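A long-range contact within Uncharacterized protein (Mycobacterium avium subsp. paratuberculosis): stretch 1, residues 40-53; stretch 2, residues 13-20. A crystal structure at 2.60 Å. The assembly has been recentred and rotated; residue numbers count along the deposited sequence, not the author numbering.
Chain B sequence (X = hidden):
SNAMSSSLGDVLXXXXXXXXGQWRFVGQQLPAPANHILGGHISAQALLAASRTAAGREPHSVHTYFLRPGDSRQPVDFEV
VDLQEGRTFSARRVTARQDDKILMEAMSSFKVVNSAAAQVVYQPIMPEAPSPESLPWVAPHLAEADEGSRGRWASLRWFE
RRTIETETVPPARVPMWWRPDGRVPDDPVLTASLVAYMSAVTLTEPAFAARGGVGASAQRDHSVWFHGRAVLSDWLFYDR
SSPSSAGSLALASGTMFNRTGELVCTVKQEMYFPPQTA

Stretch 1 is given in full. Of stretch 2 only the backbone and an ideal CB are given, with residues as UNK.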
# COMPACT_ATOMS: atom_id res chain seq x y z
N GLY B 40 8.23 2.95 -11.97
CA GLY B 40 8.31 1.50 -12.06
C GLY B 40 9.74 1.00 -12.16
O GLY B 40 10.07 -0.05 -11.62
N HIS B 41 10.57 1.76 -12.86
CA HIS B 41 11.97 1.41 -13.03
C HIS B 41 12.77 1.55 -11.73
O HIS B 41 13.49 0.64 -11.34
CB HIS B 41 12.60 2.29 -14.12
CG HIS B 41 14.07 2.06 -14.29
ND1 HIS B 41 14.59 0.99 -14.98
CD2 HIS B 41 15.14 2.78 -13.85
CE1 HIS B 41 15.91 1.06 -14.96
NE2 HIS B 41 16.27 2.13 -14.28
N ILE B 42 12.62 2.70 -11.07
CA ILE B 42 13.39 2.97 -9.87
C ILE B 42 12.89 2.11 -8.71
O ILE B 42 13.68 1.72 -7.85
CB ILE B 42 13.36 4.47 -9.50
CG1 ILE B 42 14.46 4.79 -8.48
CG2 ILE B 42 12.00 4.89 -8.98
CD1 ILE B 42 14.78 6.26 -8.39
N SER B 43 11.60 1.80 -8.69
CA SER B 43 11.04 0.97 -7.63
C SER B 43 11.43 -0.50 -7.83
O SER B 43 11.55 -1.25 -6.87
CB SER B 43 9.52 1.11 -7.56
OG SER B 43 8.88 0.44 -8.63
N ALA B 44 11.60 -0.90 -9.09
CA ALA B 44 12.04 -2.25 -9.40
C ALA B 44 13.49 -2.45 -8.96
O ALA B 44 13.84 -3.51 -8.43
CB ALA B 44 11.90 -2.53 -10.89
N GLN B 45 14.31 -1.44 -9.20
CA GLN B 45 15.70 -1.47 -8.76
C GLN B 45 15.80 -1.51 -7.24
O GLN B 45 16.58 -2.28 -6.68
CB GLN B 45 16.46 -0.26 -9.31
CG GLN B 45 16.85 -0.38 -10.78
CD GLN B 45 17.67 0.81 -11.27
OE1 GLN B 45 17.48 1.94 -10.81
NE2 GLN B 45 18.56 0.55 -12.21
N ALA B 46 14.99 -0.68 -6.59
CA ALA B 46 14.98 -0.61 -5.13
C ALA B 46 14.53 -1.94 -4.52
O ALA B 46 15.00 -2.33 -3.46
CB ALA B 46 14.08 0.52 -4.67
N LEU B 47 13.63 -2.63 -5.21
CA LEU B 47 13.14 -3.91 -4.74
C LEU B 47 14.23 -4.96 -4.85
O LEU B 47 14.36 -5.82 -3.99
CB LEU B 47 11.91 -4.36 -5.54
CG LEU B 47 11.37 -5.72 -5.10
CD1 LEU B 47 10.89 -5.69 -3.65
CD2 LEU B 47 10.27 -6.22 -6.04
N LEU B 48 15.02 -4.88 -5.91
CA LEU B 48 16.15 -5.79 -6.08
C LEU B 48 17.20 -5.51 -5.02
O LEU B 48 17.83 -6.43 -4.50
CB LEU B 48 16.75 -5.67 -7.48
CG LEU B 48 15.89 -6.32 -8.56
CD1 LEU B 48 16.35 -5.92 -9.95
CD2 LEU B 48 15.93 -7.83 -8.39
N ALA B 49 17.38 -4.23 -4.70
CA ALA B 49 18.32 -3.84 -3.67
C ALA B 49 17.97 -4.54 -2.36
O ALA B 49 18.78 -5.26 -1.80
CB ALA B 49 18.31 -2.34 -3.49
N ALA B 50 16.72 -4.37 -1.93
CA ALA B 50 16.24 -5.00 -0.71
C ALA B 50 16.37 -6.52 -0.78
O ALA B 50 16.85 -7.15 0.16
CB ALA B 50 14.79 -4.61 -0.46
N SER B 51 15.95 -7.10 -1.90
CA SER B 51 15.95 -8.54 -2.07
C SER B 51 17.33 -9.16 -1.93
O SER B 51 17.47 -10.25 -1.37
CB SER B 51 15.37 -8.90 -3.44
OG SER B 51 14.08 -8.33 -3.60
N ARG B 52 18.35 -8.48 -2.46
CA ARG B 52 19.73 -8.96 -2.38
C ARG B 52 20.32 -8.90 -0.97
O ARG B 52 21.34 -9.53 -0.70
CB ARG B 52 20.61 -8.17 -3.35
CG ARG B 52 20.33 -8.50 -4.80
CD ARG B 52 21.10 -7.60 -5.77
NE ARG B 52 22.54 -7.79 -5.68
CZ ARG B 52 23.41 -7.17 -6.47
NH1 ARG B 52 22.99 -6.33 -7.39
NH2 ARG B 52 24.71 -7.40 -6.32
N THR B 53 19.69 -8.14 -0.08
CA THR B 53 20.09 -8.10 1.32
C THR B 53 19.24 -9.05 2.16
O THR B 53 19.38 -9.10 3.38
CB THR B 53 19.97 -6.69 1.94
OG1 THR B 53 18.59 -6.35 2.13
CG2 THR B 53 20.69 -5.65 1.08
N UNK B 13 20.00 -5.24 -17.92
CA UNK B 13 21.31 -4.73 -17.55
C UNK B 13 21.22 -3.72 -16.40
O UNK B 13 21.94 -3.83 -15.41
CB UNK B 13 21.98 -4.09 -18.76
N UNK B 14 20.33 -2.74 -16.54
CA UNK B 14 20.17 -1.71 -15.51
C UNK B 14 19.63 -2.30 -14.21
O UNK B 14 19.87 -1.77 -13.14
CB UNK B 14 19.24 -0.60 -16.01
N UNK B 15 18.90 -3.41 -14.32
CA UNK B 15 18.36 -4.07 -13.13
C UNK B 15 19.43 -4.85 -12.38
O UNK B 15 19.24 -5.20 -11.22
CB UNK B 15 17.21 -5.01 -13.52
N UNK B 16 20.55 -5.12 -13.04
CA UNK B 16 21.68 -5.72 -12.33
C UNK B 16 22.47 -4.63 -11.63
O UNK B 16 23.38 -4.03 -12.20
CB UNK B 16 22.58 -6.51 -13.29
N UNK B 17 22.12 -4.39 -10.37
CA UNK B 17 22.70 -3.30 -9.61
C UNK B 17 24.14 -3.59 -9.27
O UNK B 17 24.53 -4.74 -9.11
CB UNK B 17 21.90 -3.04 -8.33
N UNK B 18 24.93 -2.53 -9.14
CA UNK B 18 26.29 -2.66 -8.64
C UNK B 18 26.29 -2.50 -7.13
O UNK B 18 25.87 -1.47 -6.61
CB UNK B 18 27.22 -1.63 -9.29
N UNK B 19 26.77 -3.52 -6.43
CA UNK B 19 26.90 -3.42 -4.99
C UNK B 19 28.16 -2.63 -4.63
O UNK B 19 29.24 -2.92 -5.12
CB UNK B 19 26.93 -4.81 -4.36
N UNK B 20 28.00 -1.61 -3.80
CA UNK B 20 29.12 -0.81 -3.34
C UNK B 20 29.27 -0.88 -1.82
O UNK B 20 30.06 -0.16 -1.23
CB UNK B 20 28.95 0.64 -3.79

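Stretch 1 is a helix, and the faces it turns to the partner carry His 41, Ala 44, Gln 45, Leu 48, Ala 49 and Arg 52. Along this row stretch 2 unwinds from helix into extended chain.

Position 13 is helical, and its ideal CB finds nothing of stretch 1 within 5.5 Å. Stretch 1 sets no demand here, so almost any helix-tolerant residue would do; it is Ala 13.

At 14 CA-to-CB points toward stretch 1, and the ideal CB lies 3.9 Å from His 41 CE1 and 4.0 Å from Gln 45 NE2. So near an imidazole and an amide, a small residue such as Ser, Thr, Ala or Val would suit. The backbone is already engaged: Gln 45 NE2 donates to O of 14 at 2.8 Å. The residue is Thr 14, with chi1 in p; its OG1 sits 3.3 Å from His 41 CE1, at the ring edge.

Position 15 points sideways, but its ideal CB is 3.8 Å from Leu 48 CD1 and 5.4 Å from Gln 45 CG. Beyond it lies the methyl of Ala 44, so a flexible apolar chain that can bend back is favoured: Leu, Met, perhaps Ile. Leu 15, m then t, brings CD2 to 3.8 Å from Gln 45 CG and 4.4 Å from Ala 44 CB, while its CB packs on Leu 48 CD1.

Position 16 points away, with psi opening to 92° as the helix is left behind. Polar residues fit well; it is Glu 16, whose end turns back somewhat without coming into close contact.

Position 17 points toward the helix in an extended conformation (-70/150). Its ideal CB stands 3.6 Å from Arg 52 NH1, while the CG and backbone O of Gln 45, Leu 48 CB and Ala 49 CB line a largely apolar groove ahead. Leu, Ile or Met could fill it. Leu 17 does so: CD1 reaches 3.9 Å from Ala 49 CB and 4.1 Å from Leu 48 CB, and CD2 lies 3.8 Å from Gln 45 CG. Its carbonyl O accepts from Arg 52 NH1 at 2.8 Å and 167°, a bond made by the backbone of this position, not by its side chain.

Position 18, a strand residue, points away and suits a polar chain: Glu 18.

Position 19 points sideways, its ideal CB 3.9 Å from Arg 52 NH2. An acidic residue might answer that charge, but a long donor could instead seek the backbone O of Arg 52. Arg 19 takes the second course, its NH2 giving a weak bond to Arg 52 O (3.3 Å). This holds despite like charges close together, with Arg 19 NE 4.3 Å from Arg 52 NH2.

Position 20 is out of reach and unconstrained by stretch 1; it is Val 20.

Stretch 2, residues 13-20: ATLELERV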
# COMPACT_ATOMS: atom_id res chain seq x y z
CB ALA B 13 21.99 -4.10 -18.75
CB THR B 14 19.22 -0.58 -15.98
OG1 THR B 14 17.98 -1.13 -16.42
CG2 THR B 14 19.86 0.21 -17.11
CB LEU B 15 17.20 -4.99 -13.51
CG LEU B 15 15.98 -4.23 -14.04
CD1 LEU B 15 14.79 -5.15 -14.20
CD2 LEU B 15 15.65 -3.06 -13.13
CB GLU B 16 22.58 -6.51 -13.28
CG GLU B 16 22.12 -7.95 -13.50
CD GLU B 16 21.90 -8.70 -12.19
OE1 GLU B 16 22.89 -8.93 -11.47
OE2 GLU B 16 20.73 -9.04 -11.90
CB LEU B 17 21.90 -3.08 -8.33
CG LEU B 17 20.39 -2.98 -8.50
CD1 LEU B 17 19.72 -2.83 -7.14
CD2 LEU B 17 20.05 -1.82 -9.41
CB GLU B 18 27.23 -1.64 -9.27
CG GLU B 18 28.70 -1.94 -9.04
CD GLU B 18 29.58 -0.72 -9.19
OE1 GLU B 18 29.04 0.37 -9.51
OE2 GLU B 18 30.81 -0.84 -9.00
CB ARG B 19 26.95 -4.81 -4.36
CG ARG B 19 26.96 -4.75 -2.86
CD ARG B 19 27.21 -6.09 -2.23
NE ARG B 19 26.06 -6.99 -2.26
CZ ARG B 19 25.19 -7.10 -1.26
NH1 ARG B 19 25.33 -6.36 -0.17
NH2 ARG B 19 24.17 -7.95 -1.36
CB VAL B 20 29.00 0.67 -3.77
CG1 VAL B 20 29.03 0.79 -5.28
CG2 VAL B 20 27.72 1.28 -3.22
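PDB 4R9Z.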